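PDB 6KR6: protein piwi, which binds piRNAs of 24 to 30 nucleotides and, in complexes with them, represses transposable elements by governing their methylation and silencing. Local coordinates for residues Y84-E89 / Y113-L118; R403-Q408 / G711-D716; A446-Q451 / Q479-Y484; A598-Q603 / L633-H638. All coordinates share one frame; numbering follows the deposited sequence.

Contact 1. Residues Y84-E89 / Y113-L118; sequences YHVEFE and YLFDGL. With ZN (zinc ion), chain L.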
# COMPACT_ATOMS: atom_id res chain seq x y z
N TYR A 84 -27.03 22.46 18.06
CA TYR A 84 -28.38 23.00 18.04
C TYR A 84 -29.03 22.72 16.69
O TYR A 84 -28.35 22.52 15.67
CB TYR A 84 -28.40 24.52 18.28
CG TYR A 84 -27.65 25.03 19.49
CD1 TYR A 84 -28.33 25.38 20.65
CD2 TYR A 84 -26.27 25.19 19.46
CE1 TYR A 84 -27.64 25.86 21.75
CE2 TYR A 84 -25.59 25.67 20.55
CZ TYR A 84 -26.27 26.00 21.70
OH TYR A 84 -25.59 26.48 22.79
N HIS A 85 -30.36 22.73 16.69
CA HIS A 85 -31.16 22.75 15.47
C HIS A 85 -31.82 24.12 15.36
O HIS A 85 -32.42 24.60 16.32
CB HIS A 85 -32.20 21.64 15.46
CG HIS A 85 -31.67 20.30 15.05
ND1 HIS A 85 -32.11 19.12 15.60
CD2 HIS A 85 -30.72 19.96 14.14
CE1 HIS A 85 -31.46 18.11 15.05
NE2 HIS A 85 -30.61 18.59 14.16
N VAL A 86 -31.69 24.74 14.19
CA VAL A 86 -32.05 26.14 13.99
C VAL A 86 -33.23 26.23 13.04
O VAL A 86 -33.31 25.50 12.05
CB VAL A 86 -30.84 26.94 13.45
CG1 VAL A 86 -31.18 28.40 13.31
CG2 VAL A 86 -29.64 26.75 14.36
N GLU A 87 -34.16 27.14 13.34
CA GLU A 87 -35.31 27.39 12.49
C GLU A 87 -35.72 28.85 12.62
O GLU A 87 -35.47 29.49 13.65
CB GLU A 87 -36.48 26.45 12.84
CG GLU A 87 -37.69 26.55 11.92
CD GLU A 87 -37.44 26.02 10.52
OE1 GLU A 87 -36.31 25.58 10.22
OE2 GLU A 87 -38.39 26.03 9.70
N PHE A 88 -36.33 29.37 11.56
CA PHE A 88 -36.68 30.78 11.46
C PHE A 88 -38.19 30.95 11.40
O PHE A 88 -38.88 30.18 10.72
CB PHE A 88 -36.04 31.41 10.21
CG PHE A 88 -34.56 31.17 10.12
CD1 PHE A 88 -33.66 32.11 10.59
CD2 PHE A 88 -34.07 30.00 9.55
CE1 PHE A 88 -32.30 31.89 10.51
CE2 PHE A 88 -32.71 29.78 9.47
CZ PHE A 88 -31.83 30.73 9.94
N GLU A 89 -38.70 31.96 12.11
CA GLU A 89 -40.13 32.25 12.05
C GLU A 89 -40.59 32.61 10.65
O GLU A 89 -41.64 32.10 10.22
CB GLU A 89 -40.48 33.35 13.06
N TYR A 113 -18.21 28.87 13.99
CA TYR A 113 -19.36 27.99 14.09
C TYR A 113 -19.63 27.35 12.74
O TYR A 113 -19.28 27.91 11.69
CB TYR A 113 -20.61 28.74 14.60
CG TYR A 113 -21.21 29.73 13.63
CD1 TYR A 113 -20.78 31.06 13.61
CD2 TYR A 113 -22.21 29.36 12.75
CE1 TYR A 113 -21.33 31.97 12.73
CE2 TYR A 113 -22.76 30.27 11.86
CZ TYR A 113 -22.32 31.57 11.86
OH TYR A 113 -22.86 32.48 10.98
N LEU A 114 -20.24 26.17 12.76
CA LEU A 114 -20.55 25.41 11.56
C LEU A 114 -22.06 25.35 11.42
O LEU A 114 -22.74 24.73 12.25
CB LEU A 114 -19.94 24.01 11.62
CG LEU A 114 -18.46 23.95 11.98
CD1 LEU A 114 -17.98 22.51 12.02
CD2 LEU A 114 -17.64 24.77 10.99
N PHE A 115 -22.59 25.99 10.38
CA PHE A 115 -24.03 26.06 10.16
C PHE A 115 -24.35 25.56 8.76
O PHE A 115 -23.75 26.04 7.79
CB PHE A 115 -24.55 27.49 10.35
CG PHE A 115 -26.04 27.60 10.32
CD1 PHE A 115 -26.83 26.81 11.13
CD2 PHE A 115 -26.66 28.53 9.49
CE1 PHE A 115 -28.20 26.91 11.10
CE2 PHE A 115 -28.04 28.64 9.46
CZ PHE A 115 -28.81 27.83 10.27
N ASP A 116 -25.27 24.60 8.66
CA ASP A 116 -25.65 24.08 7.35
C ASP A 116 -27.00 24.59 6.88
O ASP A 116 -27.51 24.12 5.86
CB ASP A 116 -25.64 22.55 7.36
CG ASP A 116 -26.87 21.96 8.02
OD1 ASP A 116 -27.37 22.58 8.98
OD2 ASP A 116 -27.33 20.89 7.57
N GLY A 117 -27.59 25.55 7.59
CA GLY A 117 -28.96 25.95 7.36
C GLY A 117 -29.95 25.29 8.29
O GLY A 117 -31.11 25.73 8.35
N LEU A 118 -29.53 24.25 9.01
CA LEU A 118 -30.39 23.56 9.97
C LEU A 118 -29.56 23.12 11.18
O LEU A 118 -29.84 23.53 12.31
CB LEU A 118 -31.08 22.36 9.31
CG LEU A 118 -32.51 22.05 9.76
CD1 LEU A 118 -32.55 21.57 11.21
CD2 LEU A 118 -33.40 23.27 9.58
ZN ZN L . -28.94 17.59 14.72
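Val86 lies against the ring of Phe115 with its whole isopropyl group. Its CB sits 3.5 Å from Phe115 CE1. From there CG1, anti to the backbone N (chi1 -177°), reaches Phe115 CZ at 3.9 Å, while CG2 comes within 3.6 Å of Phe115 CE1 and also nears Leu118 O. That same oxygen takes the main-chain bond across the contact, from Val86 N at 2.9 Å. An alanine here would keep CB but lose both methyl groups, and would probably open a gap beside Phe115 CE1 and CZ. Phe88 meets Phe115 tip to tip, CZ to CZ, and Val101 and Leu102 of helix 95-103 pack on these two rings. Asp116 OD1 accepts from Leu118 N, an Asx turn ahead of the Leu118 carbonyl. Leu118 touches two polar residues: its CD1 is 3.8 Å from His85 CD2, and its CD2 lies near Glu87 OE1, an atom salt-bridged to Arg98. His85 NE2 binds zinc at 2.0 Å, together with His83 and Gln119. The chemistry is thus split: Val86, Phe88 and Phe115 supply apolar packing, and the metal site sits beside it, tying His85 to the residue that follows Leu118.

Contact 2. Residues R403-Q408 / G711-D716; sequences RIIGQQ and GTIVDD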
# COMPACT_ATOMS: atom_id res chain seq x y z
N ARG A 403 8.24 -0.18 22.29
CA ARG A 403 9.16 -1.21 22.74
C ARG A 403 9.83 -1.86 21.54
O ARG A 403 9.25 -1.96 20.46
CB ARG A 403 8.45 -2.26 23.60
CG ARG A 403 8.38 -3.65 22.99
CD ARG A 403 7.66 -4.62 23.91
NE ARG A 403 6.21 -4.48 23.84
CZ ARG A 403 5.42 -5.27 23.12
NH1 ARG A 403 5.94 -6.26 22.41
NH2 ARG A 403 4.11 -5.07 23.10
N ILE A 404 11.08 -2.28 21.74
CA ILE A 404 11.88 -2.94 20.71
C ILE A 404 11.96 -4.42 21.06
O ILE A 404 12.37 -4.78 22.18
CB ILE A 404 13.28 -2.32 20.61
CG1 ILE A 404 13.17 -0.79 20.48
CG2 ILE A 404 14.03 -2.89 19.42
CD1 ILE A 404 14.51 -0.09 20.39
N ILE A 405 11.56 -5.27 20.12
CA ILE A 405 11.60 -6.71 20.33
C ILE A 405 13.05 -7.18 20.34
O ILE A 405 13.89 -6.68 19.60
CB ILE A 405 10.79 -7.43 19.23
CG1 ILE A 405 9.37 -6.88 19.15
CG2 ILE A 405 10.75 -8.93 19.49
CD1 ILE A 405 8.48 -7.30 20.29
N GLY A 406 13.34 -8.15 21.21
CA GLY A 406 14.67 -8.72 21.25
C GLY A 406 15.02 -9.45 19.97
O GLY A 406 14.16 -9.89 19.21
N GLN A 407 16.33 -9.58 19.73
CA GLN A 407 16.81 -10.26 18.54
C GLN A 407 16.34 -11.71 18.53
O GLN A 407 16.30 -12.38 19.57
CB GLN A 407 18.33 -10.21 18.47
CG GLN A 407 18.91 -8.80 18.44
CD GLN A 407 20.43 -8.81 18.43
OE1 GLN A 407 21.06 -7.77 18.63
NE2 GLN A 407 21.01 -9.97 18.19
N GLN A 408 16.00 -12.20 17.35
CA GLN A 408 15.54 -13.57 17.17
C GLN A 408 16.68 -14.45 16.66
O GLN A 408 17.65 -13.97 16.08
CB GLN A 408 14.35 -13.62 16.21
CG GLN A 408 13.17 -12.77 16.65
CD GLN A 408 12.64 -13.17 18.01
OE1 GLN A 408 12.05 -14.24 18.17
NE2 GLN A 408 12.84 -12.31 19.00
N GLY A 711 12.46 -4.31 14.91
CA GLY A 711 11.82 -4.81 16.11
C GLY A 711 11.06 -3.77 16.92
O GLY A 711 10.48 -4.12 17.95
N THR A 712 11.05 -2.51 16.49
CA THR A 712 10.37 -1.47 17.23
C THR A 712 8.86 -1.58 17.04
O THR A 712 8.38 -1.93 15.95
CB THR A 712 10.85 -0.09 16.77
OG1 THR A 712 12.28 -0.09 16.68
CG2 THR A 712 10.43 0.98 17.77
N ILE A 713 8.11 -1.28 18.09
CA ILE A 713 6.67 -1.49 18.11
C ILE A 713 5.99 -0.33 18.83
O ILE A 713 6.39 0.04 19.94
CB ILE A 713 6.29 -2.83 18.77
CG1 ILE A 713 6.62 -3.99 17.84
CG2 ILE A 713 4.81 -2.84 19.15
CD1 ILE A 713 6.12 -5.32 18.33
N VAL A 714 4.97 0.24 18.20
CA VAL A 714 4.07 1.21 18.82
C VAL A 714 2.70 0.55 18.92
O VAL A 714 2.13 0.14 17.90
CB VAL A 714 4.00 2.51 18.02
CG1 VAL A 714 3.05 3.49 18.69
CG2 VAL A 714 5.38 3.12 17.85
N ASP A 715 2.17 0.43 20.14
CA ASP A 715 0.88 -0.22 20.35
C ASP A 715 -0.07 0.72 21.08
O ASP A 715 0.17 1.09 22.24
CB ASP A 715 1.03 -1.55 21.10
CG ASP A 715 1.61 -1.38 22.50
OD1 ASP A 715 2.56 -0.59 22.66
OD2 ASP A 715 1.10 -2.05 23.43
N ASP A 716 -1.14 1.13 20.39
CA ASP A 716 -2.31 1.76 20.99
C ASP A 716 -1.99 3.11 21.64
O ASP A 716 -2.30 3.34 22.82
CB ASP A 716 -2.98 0.81 21.99
CG ASP A 716 -3.76 -0.30 21.30
OD1 ASP A 716 -4.52 0.01 20.35
OD2 ASP A 716 -3.62 -1.47 21.70
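Arg403 pairs with Ile713 as an antiparallel hydrogen-bonded pair: Arg403 N donates to Ile713 O at 3.0 Å, and the return bond from Ile713 N to Arg403 O is weak, bent to 126° at the hydrogen. Their side chains lie side by side and point the same way. The arginine chain bends at chi3 (79°), and NH1 ends 4.2 Å from Ile713 CD1. Its NH2 stands 4.3 Å from Asp715 OD2, opposite charges too far apart for a salt bridge; Gln758 of helix 754-764 is its hydrogen-bond partner. Ile404 faces Thr712 in a non-hydrogen-bonded pair, with CG1 4.0 Å from Thr712 OG1, a hydroxyl bonded to Pro709 O. On this face Ile404 also touches Val64, and Thr712 touches Leu66, of the neighbouring strand 61-68. Ile405 N bonds to Gly711 O at 2.7 Å, and Ile405 CD1 touches Ile713 CD1 at 3.7 Å on the side covered by helix 754-764. Gly711, with phi 99°, has backbone angles that call for glycine. Gly711 and Thr712 both face Val729 of the next strand, 725-729: a G1 beta bulge. Strand 392-405 thus pairs with 712-714 on one side and 61-68 on the other, joining the N-terminal strands to the Piwi domain through an antiparallel sheet.

Contact 3. Residues A446-Q451 / Q479-Y484; sequences AVIAPQ and QEFIIY. With HG (mercury (II) ion), chain H.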
# COMPACT_ATOMS: atom_id res chain seq x y z
N ALA A 446 19.97 -29.29 -15.55
CA ALA A 446 20.50 -28.90 -16.85
C ALA A 446 20.82 -27.42 -16.85
O ALA A 446 20.29 -26.64 -16.06
CB ALA A 446 19.50 -29.23 -17.98
N VAL A 447 21.71 -27.03 -17.77
CA VAL A 447 22.09 -25.63 -17.96
C VAL A 447 22.04 -25.33 -19.45
O VAL A 447 22.76 -25.96 -20.23
CB VAL A 447 23.48 -25.32 -17.39
CG1 VAL A 447 23.94 -23.97 -17.87
CG2 VAL A 447 23.45 -25.35 -15.87
N ILE A 448 21.21 -24.36 -19.82
CA ILE A 448 21.02 -23.95 -21.21
C ILE A 448 21.68 -22.59 -21.39
O ILE A 448 21.40 -21.65 -20.64
CB ILE A 448 19.53 -23.89 -21.58
CG1 ILE A 448 18.86 -25.24 -21.30
CG2 ILE A 448 19.35 -23.49 -23.04
CD1 ILE A 448 17.38 -25.26 -21.60
N ALA A 449 22.55 -22.48 -22.39
CA ALA A 449 23.31 -21.26 -22.63
C ALA A 449 23.73 -21.24 -24.09
O ALA A 449 23.80 -22.29 -24.73
CB ALA A 449 24.53 -21.18 -21.70
N PRO A 450 24.02 -20.06 -24.64
CA PRO A 450 24.52 -20.00 -26.02
C PRO A 450 26.02 -20.21 -26.07
O PRO A 450 26.74 -20.08 -25.08
CB PRO A 450 24.14 -18.58 -26.47
CG PRO A 450 23.87 -17.80 -25.22
CD PRO A 450 23.91 -18.72 -24.03
N GLN A 451 26.49 -20.55 -27.28
CA GLN A 451 27.90 -20.91 -27.46
C GLN A 451 28.83 -19.74 -27.15
O GLN A 451 29.97 -19.95 -26.74
CB GLN A 451 28.13 -21.41 -28.89
CG GLN A 451 29.54 -21.87 -29.17
CD GLN A 451 29.71 -22.42 -30.58
OE1 GLN A 451 28.73 -22.67 -31.28
NE2 GLN A 451 30.96 -22.60 -31.00
N GLN A 479 23.58 -30.97 -17.11
CA GLN A 479 23.55 -31.33 -18.52
C GLN A 479 23.84 -30.10 -19.37
O GLN A 479 23.15 -29.08 -19.25
CB GLN A 479 22.21 -31.94 -18.92
CG GLN A 479 22.14 -32.32 -20.39
CD GLN A 479 20.80 -32.91 -20.79
OE1 GLN A 479 19.86 -32.94 -19.99
NE2 GLN A 479 20.70 -33.37 -22.03
N GLU A 480 24.85 -30.21 -20.22
CA GLU A 480 25.23 -29.12 -21.11
C GLU A 480 24.21 -28.98 -22.23
O GLU A 480 23.96 -29.93 -22.98
CB GLU A 480 26.63 -29.41 -21.67
CG GLU A 480 27.18 -28.39 -22.65
CD GLU A 480 28.59 -28.74 -23.10
OE1 GLU A 480 29.37 -29.26 -22.27
OE2 GLU A 480 28.93 -28.50 -24.27
N PHE A 481 23.61 -27.79 -22.36
CA PHE A 481 22.65 -27.49 -23.43
C PHE A 481 23.10 -26.19 -24.08
O PHE A 481 22.65 -25.10 -23.71
CB PHE A 481 21.23 -27.40 -22.89
CG PHE A 481 20.32 -28.49 -23.38
CD1 PHE A 481 19.52 -28.30 -24.50
CD2 PHE A 481 20.27 -29.71 -22.73
CE1 PHE A 481 18.69 -29.30 -24.96
CE2 PHE A 481 19.44 -30.72 -23.18
CZ PHE A 481 18.65 -30.52 -24.30
N ILE A 482 23.99 -26.31 -25.06
CA ILE A 482 24.56 -25.16 -25.75
C ILE A 482 23.77 -24.93 -27.03
O ILE A 482 23.74 -25.79 -27.92
CB ILE A 482 26.05 -25.37 -26.05
CG1 ILE A 482 26.83 -25.59 -24.75
CG2 ILE A 482 26.61 -24.19 -26.82
CD1 ILE A 482 26.59 -24.52 -23.71
N ILE A 483 23.13 -23.77 -27.12
CA ILE A 483 22.42 -23.36 -28.30
C ILE A 483 23.30 -22.40 -29.10
O ILE A 483 24.37 -21.98 -28.65
CB ILE A 483 21.05 -22.72 -27.97
CG1 ILE A 483 21.24 -21.54 -27.01
CG2 ILE A 483 20.12 -23.76 -27.36
CD1 ILE A 483 19.94 -20.88 -26.60
N TYR A 484 22.85 -22.04 -30.30
CA TYR A 484 23.61 -21.18 -31.20
C TYR A 484 23.16 -19.73 -31.11
O TYR A 484 23.97 -18.84 -30.80
CB TYR A 484 23.48 -21.70 -32.64
CG TYR A 484 23.87 -23.15 -32.78
CD1 TYR A 484 24.99 -23.65 -32.12
CD2 TYR A 484 23.12 -24.03 -33.56
CE1 TYR A 484 25.36 -24.98 -32.24
CE2 TYR A 484 23.48 -25.36 -33.68
CZ TYR A 484 24.60 -25.83 -33.02
OH TYR A 484 24.96 -27.15 -33.14
HG HG H . 17.76 -32.00 -18.50
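Val447 bonds to both Gln479 and Phe481, opening a regular exchange of backbone hydrogen bonds between two parallel strands. Val447 N donates to Gln479 O, and Phe481 N then donates back to Val447 O. The pattern repeats with Ala449 N to Phe481 O and Ile483 N to Ala449 O, and finishes with Gln451 N to Ile483 O just past the strand end; each of the five bonds is 2.9 Å long. The strands run 24° apart. CA-H...O contacts supplement the bonds, among them Ile482 CA to Ala449 O at 3.1 Å and Ile448 CA to Phe481 O at 3.2 Å.

Apolar contacts follow the two faces. On one, Ile448 and Phe481 lie side by side, with Ile448 CG1 3.6 Å from Phe481 CB, and farther along Pro450 CB approaches Ile483 CG1 at 4.2 Å. Tyr491 and Cys498 of helix 488-499 cover this face. On the other, Ala449 CB stands 4.4 Å from Ile482 CD1, and Leu457 and Leu461 of helix 454-471 pack on Val447. Ile482 CG2, anti to the backbone N, rests 3.6 Å from the CA of Gln451, which lies just past the end of strand 446-450.

One metal contact is at the start: Gln479, extended beyond CG, places OE1 2.7 Å from a mercury ion that Cys498 and Ser501 also bind. Strand 446-450, helix 454-471 and strand 479-483 form a beta-alpha-beta unit at one edge of a four-stranded parallel sheet, consistent with the Rossmann-like MID domain of Argonaute proteins.

Contact 4. Residues A598-Q603 / L633-H638; sequences ASMDLQ and LRQYQH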
# COMPACT_ATOMS: atom_id res chain seq x y z
N ALA A 598 0.91 -20.96 2.53
CA ALA A 598 0.50 -21.57 3.79
C ALA A 598 1.64 -22.42 4.34
O ALA A 598 2.13 -23.32 3.66
CB ALA A 598 -0.75 -22.43 3.60
N SER A 599 2.03 -22.14 5.58
CA SER A 599 3.03 -22.95 6.26
C SER A 599 2.38 -24.23 6.79
O SER A 599 1.16 -24.38 6.82
CB SER A 599 3.67 -22.17 7.41
OG SER A 599 2.91 -22.29 8.60
N MET A 600 3.23 -25.17 7.21
CA MET A 600 2.79 -26.51 7.62
C MET A 600 3.48 -26.90 8.93
O MET A 600 4.33 -27.79 8.95
CB MET A 600 3.07 -27.54 6.53
CG MET A 600 2.49 -27.19 5.18
SD MET A 600 1.49 -28.53 4.51
CE MET A 600 0.23 -27.58 3.66
N ASP A 601 3.09 -26.24 10.02
CA ASP A 601 3.60 -26.55 11.35
C ASP A 601 5.13 -26.54 11.36
O ASP A 601 5.80 -27.58 11.36
CB ASP A 601 3.04 -27.90 11.83
CG ASP A 601 3.21 -28.11 13.33
OD1 ASP A 601 3.74 -27.20 14.00
OD2 ASP A 601 2.80 -29.18 13.82
N LEU A 602 5.66 -25.31 11.33
CA LEU A 602 7.07 -25.09 11.03
C LEU A 602 8.01 -25.77 12.01
O LEU A 602 9.17 -26.01 11.67
CB LEU A 602 7.35 -23.59 10.98
CG LEU A 602 6.54 -22.84 9.91
CD1 LEU A 602 6.77 -21.35 10.01
CD2 LEU A 602 6.90 -23.36 8.53
N GLN A 603 7.54 -26.10 13.22
CA GLN A 603 8.43 -26.75 14.18
C GLN A 603 8.69 -28.21 13.82
O GLN A 603 9.65 -28.79 14.33
CB GLN A 603 7.85 -26.65 15.59
CG GLN A 603 6.50 -27.33 15.79
CD GLN A 603 6.01 -27.22 17.22
OE1 GLN A 603 5.09 -27.93 17.63
NE2 GLN A 603 6.62 -26.32 17.99
N LEU A 633 -5.57 -26.48 3.52
CA LEU A 633 -5.92 -27.33 4.66
C LEU A 633 -5.84 -28.81 4.29
O LEU A 633 -5.40 -29.64 5.10
CB LEU A 633 -7.32 -26.99 5.16
CG LEU A 633 -7.47 -25.62 5.83
CD1 LEU A 633 -8.91 -25.39 6.26
CD2 LEU A 633 -6.53 -25.51 7.01
N ARG A 634 -6.27 -29.16 3.08
CA ARG A 634 -6.20 -30.55 2.64
C ARG A 634 -4.76 -31.04 2.56
O ARG A 634 -4.45 -32.15 3.00
CB ARG A 634 -6.90 -30.71 1.28
N GLN A 635 -3.87 -30.22 1.99
CA GLN A 635 -2.46 -30.58 1.95
C GLN A 635 -1.89 -30.72 3.36
O GLN A 635 -1.09 -31.63 3.63
CB GLN A 635 -1.67 -29.54 1.15
CG GLN A 635 -0.19 -29.85 1.00
CD GLN A 635 0.09 -30.89 -0.06
OE1 GLN A 635 -0.77 -31.18 -0.90
NE2 GLN A 635 1.29 -31.45 -0.05
N TYR A 636 -2.30 -29.83 4.27
CA TYR A 636 -1.81 -29.90 5.64
C TYR A 636 -2.22 -31.21 6.30
O TYR A 636 -1.40 -31.85 6.98
CB TYR A 636 -2.33 -28.71 6.45
CG TYR A 636 -1.75 -28.60 7.85
CD1 TYR A 636 -2.29 -29.32 8.90
CD2 TYR A 636 -0.67 -27.77 8.11
CE1 TYR A 636 -1.77 -29.22 10.18
CE2 TYR A 636 -0.15 -27.66 9.39
CZ TYR A 636 -0.70 -28.39 10.42
OH TYR A 636 -0.19 -28.29 11.69
N GLN A 637 -3.47 -31.63 6.12
CA GLN A 637 -3.89 -32.88 6.76
C GLN A 637 -3.32 -34.10 6.04
O GLN A 637 -3.12 -35.14 6.66
CB GLN A 637 -5.42 -32.97 6.83
CG GLN A 637 -6.11 -33.40 5.55
CD GLN A 637 -7.61 -33.56 5.74
OE1 GLN A 637 -8.13 -33.34 6.83
NE2 GLN A 637 -8.30 -33.94 4.67
N HIS A 638 -3.03 -33.98 4.74
CA HIS A 638 -2.37 -35.08 4.04
C HIS A 638 -0.91 -35.22 4.43
O HIS A 638 -0.34 -36.31 4.29
CB HIS A 638 -2.49 -34.89 2.53
CG HIS A 638 -2.03 -36.07 1.73
ND1 HIS A 638 -2.84 -37.17 1.50
CD2 HIS A 638 -0.86 -36.33 1.11
CE1 HIS A 638 -2.17 -38.05 0.77
NE2 HIS A 638 -0.97 -37.57 0.52
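Met600, where strand 592-599 gives way to a turn, comes alongside helix 625-640 with its CA 6.0 Å from Tyr636 CA, and no hydrogen bond crosses between the two backbones. The tyrosine ring reaches from the helix with CG anti to the backbone N (chi1 -173°) and sets its edge against the turn. There Tyr636 CE2 lies 3.6 Å from both Asp601 N and Met600 CA, and CD2 faces Ser599 O. Tyr636 OH ends 3.3 Å from Asp601 CB; it is 3.8 Å from Asp601 OD2, so the hydroxyl meets the carboxylate side chain by packing, with the two planes 25° apart. Asp601 OD1 has its own weak bond from Gly574 N.

Met600, bent at chi2 and chi3, reaches across to the helix. Its SD sits 5.4 Å from the centre of the Tyr636 ring, obliquely, a Met-aromatic contact, and its methyl CE lies by the helix backbone, 3.4 Å from Tyr636 N. That methyl also meets Gln635 CG at 3.5 Å, the two side chains crossing at about a right angle. Gln635 NE2 turns to Glu639 OE2, one helical turn on. Tyr636 stacks with His640, whose NE2 is weakly bonded to Met600 O. An alanine in place of Tyr636 would lose the ring and hydroxyl, and would probably leave a gap beside Met600 and Asp601 and His640 without its stacking partner. The chemistry implies a join of strand end and helix made by van der Waals, sulfur and aromatic contacts, while Gln635, Met600 O and Asp601 OD1 bond to Glu639, His640 and Gly574, the last two weakly.

The four contacts are spread widely over the chain and none touches another. Contacts 1 and 3 lie on opposite sides of its centre, their own centres about 82 Å apart, and each holds a residue that binds a metal ion. Contacts 2 and 4 are the nearest neighbours, about 12 Å between nearest atoms; contacts 3 and 4 both fall within the loop that contact 2 closes. Strand 592-599 of contact 4 pairs with strand 575-584, which carries Asp581 and itself pairs with 646-652, which carries Asp652; both aspartates are active-site residues by similarity. The bound nucleic acid is about 12 Å from contact 3 but about 41 Å from contact 1, by nearest atoms.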